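Local coordinates for acyl-[acyl-carrier-protein]--UDP-N-acetylglucosamine O-acyltransferase (Helicobacter pylori, PDB 1J2Z) that transfers a (3R)-hydroxyacyl chain from acyl carrier protein to UDP-N-acetylglucosamine, the first step of lipid A biosynthesis, at residues 114-118 with 131-137; 150-156 with 167-173. All coordinates share one frame; numbering follows the deposited sequence.

Interaction 1 (114-118 with 131-137). With SOG (octyl 1-thio-beta-D-glucopyranoside), chain B; SOG (octyl 1-thio-beta-D-glucopyranoside), chain C.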
loop_
_atom_site.group_PDB
_atom_site.type_symbol
_atom_site.label_atom_id
_atom_site.label_comp_id
_atom_site.label_asym_id
_atom_site.label_seq_id
_atom_site.Cartn_x
_atom_site.Cartn_y
_atom_site.Cartn_z
ATOM N N MET A 114 9.694 1.062 -7.803
ATOM C CA MET A 114 9.808 1.637 -6.470
ATOM C C MET A 114 9.271 0.695 -5.401
ATOM O O MET A 114 8.793 -0.395 -5.710
ATOM C CB MET A 114 9.096 2.993 -6.422
ATOM C CG MET A 114 9.821 4.060 -7.241
ATOM S SD MET A 114 9.089 5.703 -7.157
ATOM C CE MET A 114 9.072 6.139 -8.873
ATOM N N ALA A 115 9.356 1.117 -4.143
ATOM C CA ALA A 115 8.927 0.290 -3.020
ATOM C C ALA A 115 7.465 -0.139 -3.026
ATOM O O ALA A 115 6.593 0.556 -3.546
ATOM C CB ALA A 115 9.259 0.995 -1.703
ATOM N N TYR A 116 7.221 -1.304 -2.432
ATOM C CA TYR A 116 5.893 -1.892 -2.311
ATOM C C TYR A 116 5.219 -2.240 -3.641
ATOM O O TYR A 116 4.005 -2.442 -3.683
ATOM C CB TYR A 116 4.964 -0.969 -1.506
ATOM C CG TYR A 116 5.608 -0.315 -0.297
ATOM C CD1 TYR A 116 6.178 0.951 -0.396
ATOM C CD2 TYR A 116 5.632 -0.954 0.947
ATOM C CE1 TYR A 116 6.752 1.573 0.700
ATOM C CE2 TYR A 116 6.209 -0.333 2.065
ATOM C CZ TYR A 116 6.769 0.936 1.925
ATOM O OH TYR A 116 7.356 1.575 2.989
ATOM N N VAL A 117 5.991 -2.301 -4.722
ATOM C CA VAL A 117 5.422 -2.643 -6.026
ATOM C C VAL A 117 5.226 -4.157 -6.144
ATOM O O VAL A 117 6.123 -4.933 -5.830
ATOM C CB VAL A 117 6.339 -2.180 -7.194
ATOM C CG1 VAL A 117 5.922 -2.868 -8.497
ATOM C CG2 VAL A 117 6.251 -0.667 -7.360
ATOM N N HIS A 118 4.042 -4.578 -6.576
ATOM C CA HIS A 118 3.795 -6.004 -6.756
ATOM C C HIS A 118 3.545 -6.334 -8.221
ATOM O O HIS A 118 2.704 -5.715 -8.870
ATOM C CB HIS A 118 2.588 -6.484 -5.947
ATOM C CG HIS A 118 2.180 -7.890 -6.274
ATOM N ND1 HIS A 118 0.934 -8.211 -6.765
ATOM C CD2 HIS A 118 2.875 -9.050 -6.230
ATOM C CE1 HIS A 118 0.879 -9.508 -7.012
ATOM N NE2 HIS A 118 2.044 -10.040 -6.696
ATOM N N LEU A 131 7.665 2.237 -12.303
ATOM C CA LEU A 131 6.452 1.939 -11.555
ATOM C C LEU A 131 6.679 2.527 -10.170
ATOM O O LEU A 131 7.578 2.090 -9.449
ATOM C CB LEU A 131 6.213 0.425 -11.447
ATOM C CG LEU A 131 6.215 -0.464 -12.701
ATOM C CD1 LEU A 131 5.471 -1.762 -12.395
ATOM C CD2 LEU A 131 5.548 0.236 -13.857
ATOM N N ALA A 132 5.876 3.527 -9.816
ATOM C CA ALA A 132 5.990 4.204 -8.523
ATOM C C ALA A 132 5.494 3.385 -7.336
ATOM O O ALA A 132 4.937 2.298 -7.504
ATOM C CB ALA A 132 5.245 5.536 -8.568
ATOM N N ASN A 133 5.685 3.934 -6.136
ATOM C CA ASN A 133 5.285 3.278 -4.894
ATOM C C ASN A 133 3.921 2.605 -4.935
ATOM O O ASN A 133 2.937 3.199 -5.382
ATOM C CB ASN A 133 5.268 4.275 -3.716
ATOM C CG ASN A 133 6.662 4.652 -3.230
ATOM O OD1 ASN A 133 6.912 4.728 -2.025
ATOM N ND2 ASN A 133 7.563 4.907 -4.159
ATOM N N GLY A 134 3.883 1.365 -4.456
ATOM C CA GLY A 134 2.641 0.621 -4.364
ATOM C C GLY A 134 1.880 0.236 -5.614
ATOM O O GLY A 134 0.728 -0.186 -5.504
ATOM N N VAL A 135 2.478 0.378 -6.793
ATOM C CA VAL A 135 1.763 -0.018 -8.000
ATOM C C VAL A 135 1.465 -1.504 -7.876
ATOM O O VAL A 135 2.333 -2.288 -7.495
ATOM C CB VAL A 135 2.587 0.246 -9.279
ATOM C CG1 VAL A 135 1.950 -0.458 -10.472
ATOM C CG2 VAL A 135 2.646 1.745 -9.548
ATOM N N THR A 136 0.231 -1.884 -8.193
ATOM C CA THR A 136 -0.190 -3.270 -8.094
ATOM C C THR A 136 -0.637 -3.819 -9.441
ATOM O O THR A 136 -1.619 -3.353 -10.021
ATOM C CB THR A 136 -1.353 -3.413 -7.090
ATOM O OG1 THR A 136 -0.936 -2.925 -5.807
ATOM C CG2 THR A 136 -1.768 -4.869 -6.958
ATOM N N LEU A 137 0.091 -4.810 -9.940
ATOM C CA LEU A 137 -0.255 -5.415 -11.216
ATOM C C LEU A 137 -0.915 -6.768 -10.994
ATOM O O LEU A 137 -0.351 -7.639 -10.329
ATOM C CB LEU A 137 0.994 -5.616 -12.080
ATOM C CG LEU A 137 1.897 -4.421 -12.401
ATOM C CD1 LEU A 137 3.012 -4.881 -13.333
ATOM C CD2 LEU A 137 1.098 -3.307 -13.053
HETATM C C1 SOG B . -4.899 -11.682 -9.251
HETATM C C2 SOG B . -3.917 -12.870 -9.402
HETATM C C3 SOG B . -3.018 -12.951 -8.160
HETATM C C4 SOG B . -2.249 -11.631 -8.044
HETATM C C5 SOG B . -3.263 -10.466 -7.900
HETATM C C6 SOG B . -2.540 -9.129 -7.805
HETATM C "C1'" SOG B . -7.064 -11.123 -10.125
HETATM C "C2'" SOG B . -7.302 -9.854 -10.920
HETATM C "C3'" SOG B . -8.763 -9.713 -11.304
HETATM C "C4'" SOG B . -9.008 -8.443 -12.106
HETATM C "C5'" SOG B . -10.476 -8.310 -12.489
HETATM C "C6'" SOG B . -10.741 -6.981 -13.166
HETATM C "C7'" SOG B . -12.194 -6.833 -13.550
HETATM C "C8'" SOG B . -12.428 -5.500 -14.220
HETATM S S1 SOG B . -5.736 -11.576 -10.413
HETATM O O2 SOG B . -4.640 -14.084 -9.557
HETATM O O3 SOG B . -2.110 -14.025 -8.292
HETATM O O4 SOG B . -1.395 -11.669 -6.913
HETATM O O5 SOG B . -4.141 -10.453 -9.062
HETATM O O6 SOG B . -2.154 -8.883 -6.467
HETATM C C1 SOG C . 9.148 11.254 -5.976
HETATM C C2 SOG C . 10.619 11.244 -5.493
HETATM C C3 SOG C . 11.011 9.818 -5.077
HETATM C C4 SOG C . 10.073 9.380 -3.947
HETATM C C5 SOG C . 8.611 9.408 -4.464
HETATM C C6 SOG C . 7.641 9.001 -3.364
HETATM C "C1'" SOG C . 7.833 12.622 -7.447
HETATM C "C2'" SOG C . 6.581 13.333 -6.971
HETATM C "C3'" SOG C . 5.909 14.080 -8.108
HETATM C "C4'" SOG C . 4.654 14.799 -7.638
HETATM C "C5'" SOG C . 3.987 15.548 -8.783
HETATM C "C6'" SOG C . 2.666 16.146 -8.344
HETATM C "C7'" SOG C . 1.991 16.891 -9.471
HETATM C "C8'" SOG C . 0.679 17.474 -9.004
HETATM S S1 SOG C . 8.755 12.583 -6.351
HETATM O O2 SOG C . 11.477 11.697 -6.533
HETATM O O3 SOG C . 12.349 9.800 -4.624
HETATM O O4 SOG C . 10.409 8.070 -3.523
HETATM O O5 SOG C . 8.290 10.757 -4.910
HETATM O O6 SOG C . 7.535 7.592 -3.310
#
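Met114 and Asn133 cross at about a right angle where two successive coils of the left-handed beta-helix turn a corner one above the other. The methionine chain runs extended past the amide, with CB 3.3 Å and SD 3.5 Å from Asn133 ND2, then bends at chi3 (-133°) to bring CE onto Ala132, 3.9 Å from its CB. The amide serves the trimer: Asn133 ND2 is hydrogen-bonded to Gln69 OE1 of the second subunit and also comes within 2.8 Å of O6 of the octyl thioglucoside of chain C. Tyr116 meets Asn133 at its ring edge, its plane 51° from that of the amide, while its OH is hydrogen-bonded to the backbone O of Phe91 of the second subunit. Inside the coil, Val117 spreads its two methyls: CG2, beside its own backbone N, presses on Ala132 O at 3.2 Å, and CG1 reaches Leu131 CD1 at 4.1 Å. Each corner is a type II turn, and the backbones are joined by four nearly straight N-H...O bonds, among them Gly134 N to Ala115 O (3.0 Å). His118 pairs with Thr136 and meets the chain B sugar at its ring edge, CE1 3.1 Å from O4, which lies near the ring plane. Backbone bonds thus fix the coil spacing, leaving outer polar groups to serve the subunit interface and pocket.

Interaction 2 (150-156 with 167-173). With SOG (octyl 1-thio-beta-D-glucopyranoside), chain B.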
loop_
_atom_site.group_PDB
_atom_site.type_symbol
_atom_site.label_atom_id
_atom_site.label_comp_id
_atom_site.label_asym_id
_atom_site.label_seq_id
_atom_site.Cartn_x
_atom_site.Cartn_y
_atom_site.Cartn_z
ATOM N N GLY A 150 2.055 5.928 -12.137
ATOM C CA GLY A 150 2.076 6.633 -10.866
ATOM C C GLY A 150 1.751 5.785 -9.651
ATOM O O GLY A 150 1.070 4.764 -9.747
ATOM N N GLY A 151 2.221 6.240 -8.494
ATOM C CA GLY A 151 2.014 5.514 -7.256
ATOM C C GLY A 151 0.594 5.124 -6.888
ATOM O O GLY A 151 -0.370 5.827 -7.194
ATOM N N LEU A 152 0.486 3.977 -6.226
ATOM C CA LEU A 152 -0.787 3.451 -5.746
ATOM C C LEU A 152 -1.810 3.148 -6.839
ATOM O O LEU A 152 -3.015 3.158 -6.584
ATOM C CB LEU A 152 -1.390 4.423 -4.721
ATOM C CG LEU A 152 -0.435 4.876 -3.606
ATOM C CD1 LEU A 152 -1.158 5.808 -2.652
ATOM C CD2 LEU A 152 0.099 3.666 -2.856
ATOM N N THR A 153 -1.332 2.883 -8.051
ATOM C CA THR A 153 -2.222 2.552 -9.163
ATOM C C THR A 153 -2.388 1.039 -9.250
ATOM O O THR A 153 -1.435 0.285 -9.040
ATOM C CB THR A 153 -1.665 3.065 -10.516
ATOM O OG1 THR A 153 -1.810 4.487 -10.583
ATOM C CG2 THR A 153 -2.409 2.429 -11.692
ATOM N N ALA A 154 -3.607 0.600 -9.545
ATOM C CA ALA A 154 -3.892 -0.821 -9.679
ATOM C C ALA A 154 -4.266 -1.105 -11.126
ATOM O O ALA A 154 -5.101 -0.410 -11.700
ATOM C CB ALA A 154 -5.043 -1.220 -8.757
ATOM N N ILE A 155 -3.631 -2.115 -11.713
ATOM C CA ILE A 155 -3.907 -2.507 -13.093
ATOM C C ILE A 155 -4.553 -3.883 -13.006
ATOM O O ILE A 155 -3.997 -4.792 -12.388
ATOM C CB ILE A 155 -2.614 -2.624 -13.933
ATOM C CG1 ILE A 155 -1.764 -1.356 -13.784
ATOM C CG2 ILE A 155 -2.971 -2.856 -15.402
ATOM C CD1 ILE A 155 -2.415 -0.096 -14.296
ATOM N N HIS A 156 -5.725 -4.031 -13.615
ATOM C CA HIS A 156 -6.449 -5.298 -13.572
ATOM C C HIS A 156 -5.898 -6.341 -14.541
ATOM O O HIS A 156 -5.162 -6.015 -15.467
ATOM C CB HIS A 156 -7.937 -5.063 -13.843
ATOM C CG HIS A 156 -8.577 -4.096 -12.894
ATOM N ND1 HIS A 156 -8.226 -4.016 -11.564
ATOM C CD2 HIS A 156 -9.562 -3.185 -13.078
ATOM C CE1 HIS A 156 -8.965 -3.097 -10.969
ATOM N NE2 HIS A 156 -9.785 -2.578 -11.865
ATOM N N ILE A 167 0.579 6.658 -16.869
ATOM C CA ILE A 167 -0.616 6.416 -16.077
ATOM C C ILE A 167 -0.494 7.167 -14.758
ATOM O O ILE A 167 0.437 6.933 -13.985
ATOM C CB ILE A 167 -0.792 4.917 -15.784
ATOM C CG1 ILE A 167 -0.684 4.126 -17.082
ATOM C CG2 ILE A 167 -2.151 4.663 -15.137
ATOM C CD1 ILE A 167 -0.846 2.655 -16.889
ATOM N N ALA A 168 -1.433 8.073 -14.508
ATOM C CA ALA A 168 -1.430 8.867 -13.283
ATOM C C ALA A 168 -1.577 8.000 -12.037
ATOM O O ALA A 168 -2.134 6.908 -12.092
ATOM C CB ALA A 168 -2.551 9.901 -13.331
ATOM N N GLY A 169 -1.081 8.498 -10.911
ATOM C CA GLY A 169 -1.178 7.753 -9.672
ATOM C C GLY A 169 -2.614 7.559 -9.217
ATOM O O GLY A 169 -3.517 8.258 -9.672
ATOM N N LYS A 170 -2.818 6.603 -8.316
ATOM C CA LYS A 170 -4.141 6.296 -7.777
ATOM C C LYS A 170 -5.200 5.939 -8.816
ATOM O O LYS A 170 -6.392 6.121 -8.580
ATOM C CB LYS A 170 -4.646 7.456 -6.911
ATOM C CG LYS A 170 -4.104 7.440 -5.491
ATOM C CD LYS A 170 -4.726 8.541 -4.655
ATOM C CE LYS A 170 -4.451 8.328 -3.174
ATOM N NZ LYS A 170 -5.134 7.106 -2.658
ATOM N N SER A 171 -4.777 5.425 -9.964
ATOM C CA SER A 171 -5.737 5.045 -10.991
ATOM C C SER A 171 -6.061 3.562 -10.866
ATOM O O SER A 171 -5.342 2.807 -10.209
ATOM C CB SER A 171 -5.168 5.304 -12.388
ATOM O OG SER A 171 -4.803 6.658 -12.559
ATOM N N ALA A 172 -7.157 3.160 -11.497
ATOM C CA ALA A 172 -7.586 1.770 -11.521
ATOM C C ALA A 172 -7.863 1.533 -13.001
ATOM O O ALA A 172 -8.866 2.008 -13.531
ATOM C CB ALA A 172 -8.858 1.584 -10.695
ATOM N N LEU A 173 -6.963 0.819 -13.670
ATOM C CA LEU A 173 -7.100 0.570 -15.103
ATOM C C LEU A 173 -7.632 -0.821 -15.430
ATOM O O LEU A 173 -7.050 -1.835 -15.032
ATOM C CB LEU A 173 -5.748 0.791 -15.793
ATOM C CG LEU A 173 -5.684 0.742 -17.322
ATOM C CD1 LEU A 173 -6.581 1.833 -17.928
ATOM C CD2 LEU A 173 -4.235 0.944 -17.765
HETATM C C1 SOG B . -4.899 -11.682 -9.251
HETATM C C2 SOG B . -3.917 -12.870 -9.402
HETATM C C3 SOG B . -3.018 -12.951 -8.160
HETATM C C4 SOG B . -2.249 -11.631 -8.044
HETATM C C5 SOG B . -3.263 -10.466 -7.900
HETATM C C6 SOG B . -2.540 -9.129 -7.805
HETATM C "C1'" SOG B . -7.064 -11.123 -10.125
HETATM C "C2'" SOG B . -7.302 -9.854 -10.920
HETATM C "C3'" SOG B . -8.763 -9.713 -11.304
HETATM C "C4'" SOG B . -9.008 -8.443 -12.106
HETATM C "C5'" SOG B . -10.476 -8.310 -12.489
HETATM C "C6'" SOG B . -10.741 -6.981 -13.166
HETATM C "C7'" SOG B . -12.194 -6.833 -13.550
HETATM C "C8'" SOG B . -12.428 -5.500 -14.220
HETATM S S1 SOG B . -5.736 -11.576 -10.413
HETATM O O2 SOG B . -4.640 -14.084 -9.557
HETATM O O3 SOG B . -2.110 -14.025 -8.292
HETATM O O4 SOG B . -1.395 -11.669 -6.913
HETATM O O5 SOG B . -4.141 -10.453 -9.062
HETATM O O6 SOG B . -2.154 -8.883 -6.467
#
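The C-terminal part of the left-handed beta-helix repeats the stacking of coil on coil here, with Ala154 over Ala172 and Ile155 over Leu173 in parallel strands and His156 lining the detergent pocket. At the corner Gly150 and Gly169 bring their CA atoms to 3.6 Å, a closeness reached by two residues without side chains. Thr153 is the polar centre of the turn. Thr153 OG1 sits beside its own backbone N (chi1 -73°), accepts the N-H of Ser171 at 3.2 Å and has two carbonyls close by, Ala168 O at 2.9 Å and Gly150 O at 3.0 Å. Ala168 O also takes the hydroxyl of Ser171, at 2.7 Å from Ser171 OG, a donor 52° out of the carbonyl plane. On the inner face Ile155 and Leu173 extend alongside each other in a common direction; Ile155 CD1 rests 3.8 Å from Leu173 CB and also touches the tip of Ile167. At the subunit interface Leu152 and Lys170 likewise run together; Lys170 NZ bonds Leu152 O of the second subunit, and Leu152 O receives Lys170 NZ of the third. Farther along, His156 N meets Leu173 O at 2.9 Å in a nearly straight bond (174°), and Leu173 O also approaches the imidazole obliquely. His156 CB lies 3.5 Å from C6' of the octyl tail of the chain B detergent. One threonine hydroxyl therefore ties a side chain into the backbone ladder at a corner made narrow by glycine, and the tail meets His156 through carbon atoms, CB and CG, by van der Waals contact.

Overall arrangement
Interactions 1 and 2 illustrate how a beta-helix reuses one design: both stack corner on corner and then pair short strands of the same parallel sheet, in which 136-137 and 154-155 are neighbours. They are themselves joined, Asn133 O to Leu152 N and Thr136 N to Thr153 O by probable hydrogen bonds. Both contacts touch the other two subunits; interaction 1 is the more buried, interaction 2 only partly so and nearer the C-terminal helices. The first meets its partner subunits through an amide and a phenol, the second through a lysine. Both line the chain B detergent site, 114-118 with 131-137 near the sugar and 150-156 near the tail.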